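Local coordinates for protein probable acetyltransferase (Pseudomonas aeruginosa PAO1, PDB 2EUI) that is a probable acyltransferase of the GNAT family, presumed to transfer an acyl group, though its acceptor substrate is unknown, at residues R35-L38 against E39-R43; R91-L94 against V95-L99. All coordinates share one frame; numbering follows the deposited sequence.

In the fold
Contact 1 lies within one helix and contact 2 at the N-terminal start of another, both in the GNAT domain, and each joins side chains and backbone one turn apart. Contact 1 comes first along the chain, on helix 31-44; contact 2 follows at the start of helix 92-109, with strands 48-53, 60-71 and 76-86 between them. Their centres are 24 Å apart, on opposite sides of the chain's centre, and their nearest atoms stay about 13 Å apart, so they do not touch. Contact 1 packs against helix 11-24 and strand 60-71 and reaches the second subunit. Contact 2 opens the helix of the beta-alpha-beta unit between strands 76-86 and 112-120, where GNAT enzymes usually hold acetyl-CoA.

Contact 1. Residues R35-L38 against E39-R43; sequences RKFL and EKRLR
Lys36 O is met by two amides of the next turn: Lys40 N at 3.2 Å, nearly straight (N-H...O 171°), and Glu39 N, a weak and more bent bond. The Glu39 amide also reaches Arg35 O at 3.1 Å. Leu42 N closes on Leu38 O at 2.8 Å, continuing the i to i+4 ladder. These bonds belong to helix 31-44, which lies beside helix 11-24 in the GNAT fold; Leu38 rests on Leu11 and Phe18 there. On one flank Glu39 joins a salt-bridge network, its two oxygens divided between partners. OE1 takes a weak bond from Lys36 NZ at 3.4 Å, reached because the lysine chain turns at chi2 (42°), while Arg43 grips OE2 side-on with NE and NH2, each 3.2 Å from that oxygen. Arg35 pairs instead with Asp12. On another flank Arg41 CZ sits 4.3 Å from the Phe37 ring centroid, an off-centre cation-pi contact with planes 64° apart; NH2 is modelled too close to the ring, so the fine geometry is doubtful. Bends at chi2 and chi3 of Arg41 fold its NE over one face of the ring, toward its rim. Its NH1 makes a salt bridge to Glu46, and Phe70 of the second subunit adds another cation-pi partner.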
loop_
_atom_site.group_PDB
_atom_site.type_symbol
_atom_site.label_atom_id
_atom_site.label_comp_id
_atom_site.label_asym_id
_atom_site.label_seq_id
_atom_site.Cartn_x
_atom_site.Cartn_y
_atom_site.Cartn_z
ATOM N N ARG A 35 9.854 -17.633 3.669
ATOM C CA ARG A 35 10.189 -17.476 5.068
ATOM C C ARG A 35 11.057 -16.226 5.214
ATOM O O ARG A 35 10.967 -15.511 6.208
ATOM C CB ARG A 35 10.930 -18.716 5.584
ATOM C CG ARG A 35 11.232 -18.678 7.081
ATOM C CD ARG A 35 11.946 -19.941 7.540
ATOM N NE ARG A 35 12.085 -20.044 8.994
ATOM C CZ ARG A 35 12.786 -19.201 9.751
ATOM N NH1 ARG A 35 13.427 -18.170 9.207
ATOM N NH2 ARG A 35 12.854 -19.395 11.061
ATOM N N LYS A 36 11.895 -15.958 4.217
ATOM C CA LYS A 36 12.767 -14.785 4.264
ATOM C C LYS A 36 11.951 -13.498 4.160
ATOM O O LYS A 36 12.241 -12.521 4.848
ATOM C CB LYS A 36 13.815 -14.841 3.145
ATOM C CG LYS A 36 14.837 -13.720 3.232
ATOM C CD LYS A 36 15.275 -13.514 4.690
ATOM C CE LYS A 36 16.215 -12.324 4.880
ATOM N NZ LYS A 36 16.609 -12.141 6.319
ATOM N N PHE A 37 10.928 -13.515 3.302
ATOM C CA PHE A 37 10.033 -12.372 3.105
ATOM C C PHE A 37 9.341 -11.988 4.419
ATOM O O PHE A 37 9.337 -10.815 4.812
ATOM C CB PHE A 37 8.969 -12.709 2.047
ATOM C CG PHE A 37 7.983 -11.601 1.805
ATOM C CD1 PHE A 37 8.341 -10.481 1.072
ATOM C CD2 PHE A 37 6.703 -11.664 2.348
ATOM C CE1 PHE A 37 7.439 -9.426 0.881
ATOM C CE2 PHE A 37 5.797 -10.624 2.166
ATOM C CZ PHE A 37 6.165 -9.500 1.431
ATOM N N LEU A 38 8.760 -12.986 5.082
ATOM C CA LEU A 38 8.066 -12.796 6.349
ATOM C C LEU A 38 8.990 -12.316 7.460
ATOM O O LEU A 38 8.564 -11.629 8.384
ATOM C CB LEU A 38 7.415 -14.099 6.796
ATOM C CG LEU A 38 6.261 -14.648 5.966
ATOM C CD1 LEU A 38 5.795 -15.957 6.589
ATOM C CD2 LEU A 38 5.144 -13.627 5.907
ATOM N N GLU A 39 10.258 -12.687 7.379
ATOM C CA GLU A 39 11.195 -12.273 8.397
ATOM C C GLU A 39 11.360 -10.761 8.304
ATOM O O GLU A 39 11.177 -10.052 9.287
ATOM C CB GLU A 39 12.537 -12.968 8.196
ATOM C CG GLU A 39 13.208 -13.387 9.487
ATOM C CD GLU A 39 14.686 -13.674 9.295
ATOM O OE1 GLU A 39 15.022 -14.393 8.325
ATOM O OE2 GLU A 39 15.504 -13.181 10.112
ATOM N N LYS A 40 11.688 -10.267 7.116
ATOM C CA LYS A 40 11.868 -8.837 6.922
ATOM C C LYS A 40 10.675 -8.061 7.435
ATOM O O LYS A 40 10.837 -7.023 8.070
ATOM C CB LYS A 40 12.072 -8.515 5.450
ATOM C CG LYS A 40 13.370 -9.021 4.901
ATOM C CD LYS A 40 13.588 -8.462 3.524
ATOM C CE LYS A 40 14.889 -8.967 2.938
ATOM N NZ LYS A 40 15.128 -8.368 1.603
ATOM N N ARG A 41 9.478 -8.571 7.165
ATOM C CA ARG A 41 8.249 -7.912 7.597
ATOM C C ARG A 41 8.072 -7.968 9.103
ATOM O O ARG A 41 7.793 -6.946 9.732
ATOM C CB ARG A 41 7.038 -8.532 6.886
ATOM C CG ARG A 41 6.299 -7.536 5.997
ATOM C CD ARG A 41 7.270 -6.698 5.173
ATOM N NE ARG A 41 7.824 -7.477 4.078
ATOM C CZ ARG A 41 8.978 -7.218 3.471
ATOM N NH1 ARG A 41 9.735 -6.194 3.847
ATOM N NH2 ARG A 41 9.371 -7.984 2.469
ATOM N N LEU A 42 8.228 -9.157 9.682
ATOM C CA LEU A 42 8.117 -9.304 11.127
ATOM C C LEU A 42 9.243 -8.520 11.779
ATOM O O LEU A 42 9.008 -7.637 12.595
ATOM C CB LEU A 42 8.220 -10.777 11.546
ATOM C CG LEU A 42 6.994 -11.669 11.331
ATOM C CD1 LEU A 42 7.327 -13.113 11.654
ATOM C CD2 LEU A 42 5.869 -11.172 12.211
ATOM N N ARG A 43 10.471 -8.826 11.388
ATOM C CA ARG A 43 11.644 -8.160 11.946
ATOM C C ARG A 43 11.649 -6.625 11.818
ATOM O O ARG A 43 11.980 -5.925 12.779
ATOM C CB ARG A 43 12.914 -8.753 11.321
ATOM C CG ARG A 43 14.215 -8.337 11.983
ATOM C CD ARG A 43 15.408 -9.006 11.315
ATOM N NE ARG A 43 15.546 -10.424 11.658
ATOM C CZ ARG A 43 16.049 -10.869 12.808
ATOM N NH1 ARG A 43 16.461 -10.006 13.726
ATOM N NH2 ARG A 43 16.151 -12.171 13.036
#

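Contact 2. Residues R91-L94 against V95-L99; sequences RRQL and VADHL
Ala96 N donates to Arg92 O at 2.7 Å, and Asp97 N to Gln93 O at 2.9 Å; with N-H...O angles of 164° and 163°, both are regular i to i+4 helical bonds. Val95 N reaches Arg91 O at 3.3 Å and is equally straight, which marks Arg91 as the N-cap residue of helix 92-109. Side chains add methyl-to-imidazole and methylene-to-carboxylate touches between successive turns. Leu94 CD1 comes to 3.6 Å from His98 NE2, the two side chains crossing at a slant, while Gln93 and Asp97 run side by side in the same direction, with Gln93 CG 3.9 Å from Asp97 OD1. With chi1 at 170° the Leu94 fork swings away from its own amide, so that CD1 reaches His98 while CD2 covers one face of the Arg91 guanidinium, off toward its rim. One shell further out, the sheet positions this turn: Val95 leans on Val86 and Ala52, Ala96 also meets Val86, and His98 touches Ile3, whereas Arg92 extends to Val125 and Val129 of helix 124-131. Arg91 to Ala96 resembles the GNAT signature Q/R-x-x-G-x-G/A, with Leu94 at the usual glycine position. The amides of Arg92, Gln93 and Leu94 precede the first i to i+4 bond, so the helix start probably presents N-H groups and a positive dipole end suited to a pyrophosphate, as in relatives that bind acetyl-CoA.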
loop_
_atom_site.group_PDB
_atom_site.type_symbol
_atom_site.label_atom_id
_atom_site.label_comp_id
_atom_site.label_asym_id
_atom_site.label_seq_id
_atom_site.Cartn_x
_atom_site.Cartn_y
_atom_site.Cartn_z
ATOM N N ARG A 91 -12.238 -24.298 9.370
ATOM C CA ARG A 91 -13.390 -23.843 8.601
ATOM C C ARG A 91 -13.109 -22.423 8.150
ATOM O O ARG A 91 -12.949 -21.522 8.975
ATOM C CB ARG A 91 -14.653 -23.883 9.459
ATOM C CG ARG A 91 -14.353 -24.290 10.873
ATOM C CD ARG A 91 -15.594 -24.517 11.679
ATOM N NE ARG A 91 -15.218 -24.812 13.054
ATOM C CZ ARG A 91 -16.079 -25.034 14.039
ATOM N NH1 ARG A 91 -17.388 -24.995 13.798
ATOM N NH2 ARG A 91 -15.622 -25.289 15.265
ATOM N N ARG A 92 -13.034 -22.249 6.834
ATOM C CA ARG A 92 -12.762 -20.957 6.211
ATOM C C ARG A 92 -13.466 -19.772 6.873
ATOM O O ARG A 92 -12.830 -18.965 7.560
ATOM C CB ARG A 92 -13.133 -21.025 4.717
ATOM C CG ARG A 92 -12.993 -19.711 3.950
ATOM C CD ARG A 92 -12.663 -19.966 2.469
ATOM N NE ARG A 92 -12.621 -18.728 1.680
ATOM C CZ ARG A 92 -11.940 -18.581 0.543
ATOM N NH1 ARG A 92 -11.232 -19.594 0.052
ATOM N NH2 ARG A 92 -11.959 -17.419 -0.106
ATOM N N GLN A 93 -14.778 -19.683 6.665
ATOM C CA GLN A 93 -15.597 -18.590 7.192
ATOM C C GLN A 93 -15.446 -18.282 8.685
ATOM O O GLN A 93 -15.095 -17.156 9.054
ATOM C CB GLN A 93 -17.069 -18.844 6.860
ATOM C CG GLN A 93 -18.014 -17.755 7.348
ATOM C CD GLN A 93 -19.257 -17.637 6.478
ATOM O OE1 GLN A 93 -19.818 -18.648 6.033
ATOM N NE2 GLN A 93 -19.697 -16.403 6.236
ATOM N N LEU A 94 -15.723 -19.261 9.539
ATOM C CA LEU A 94 -15.595 -19.058 10.979
ATOM C C LEU A 94 -14.285 -18.340 11.368
ATOM O O LEU A 94 -14.300 -17.375 12.139
ATOM C CB LEU A 94 -15.674 -20.408 11.695
ATOM C CG LEU A 94 -15.331 -20.397 13.187
ATOM C CD1 LEU A 94 -16.215 -19.391 13.909
ATOM C CD2 LEU A 94 -15.519 -21.793 13.766
ATOM N N VAL A 95 -13.162 -18.809 10.824
ATOM C CA VAL A 95 -11.846 -18.241 11.119
ATOM C C VAL A 95 -11.525 -16.972 10.336
ATOM O O VAL A 95 -10.972 -16.013 10.893
ATOM C CB VAL A 95 -10.725 -19.291 10.880
ATOM C CG1 VAL A 95 -9.352 -18.612 10.799
ATOM C CG2 VAL A 95 -10.734 -20.304 12.020
ATOM N N ALA A 96 -11.853 -16.971 9.046
ATOM C CA ALA A 96 -11.608 -15.803 8.210
ATOM C C ALA A 96 -12.245 -14.602 8.902
ATOM O O ALA A 96 -11.652 -13.526 8.976
ATOM C CB ALA A 96 -12.224 -16.007 6.837
ATOM N N ASP A 97 -13.449 -14.809 9.429
ATOM C CA ASP A 97 -14.208 -13.766 10.120
ATOM C C ASP A 97 -13.505 -13.141 11.314
ATOM O O ASP A 97 -13.218 -11.944 11.313
ATOM C CB ASP A 97 -15.553 -14.317 10.582
ATOM C CG ASP A 97 -16.673 -13.993 9.623
ATOM O OD1 ASP A 97 -16.561 -14.343 8.425
ATOM O OD2 ASP A 97 -17.672 -13.388 10.078
ATOM N N HIS A 98 -13.254 -13.945 12.341
ATOM C CA HIS A 98 -12.595 -13.452 13.537
ATOM C C HIS A 98 -11.384 -12.622 13.178
ATOM O O HIS A 98 -11.118 -11.599 13.801
ATOM C CB HIS A 98 -12.176 -14.614 14.429
ATOM C CG HIS A 98 -13.320 -15.287 15.114
ATOM N ND1 HIS A 98 -14.115 -14.643 16.036
ATOM C CD2 HIS A 98 -13.814 -16.543 15.001
ATOM C CE1 HIS A 98 -15.049 -15.472 16.464
ATOM N NE2 HIS A 98 -14.888 -16.632 15.852
ATOM N N LEU A 99 -10.644 -13.065 12.173
ATOM C CA LEU A 99 -9.464 -12.340 11.751
ATOM C C LEU A 99 -9.862 -10.969 11.222
ATOM O O LEU A 99 -9.472 -9.936 11.773
ATOM C CB LEU A 99 -8.726 -13.129 10.671
ATOM C CG LEU A 99 -7.885 -14.303 11.174
ATOM C CD1 LEU A 99 -7.348 -15.067 9.992
ATOM C CD2 LEU A 99 -6.752 -13.801 12.054
#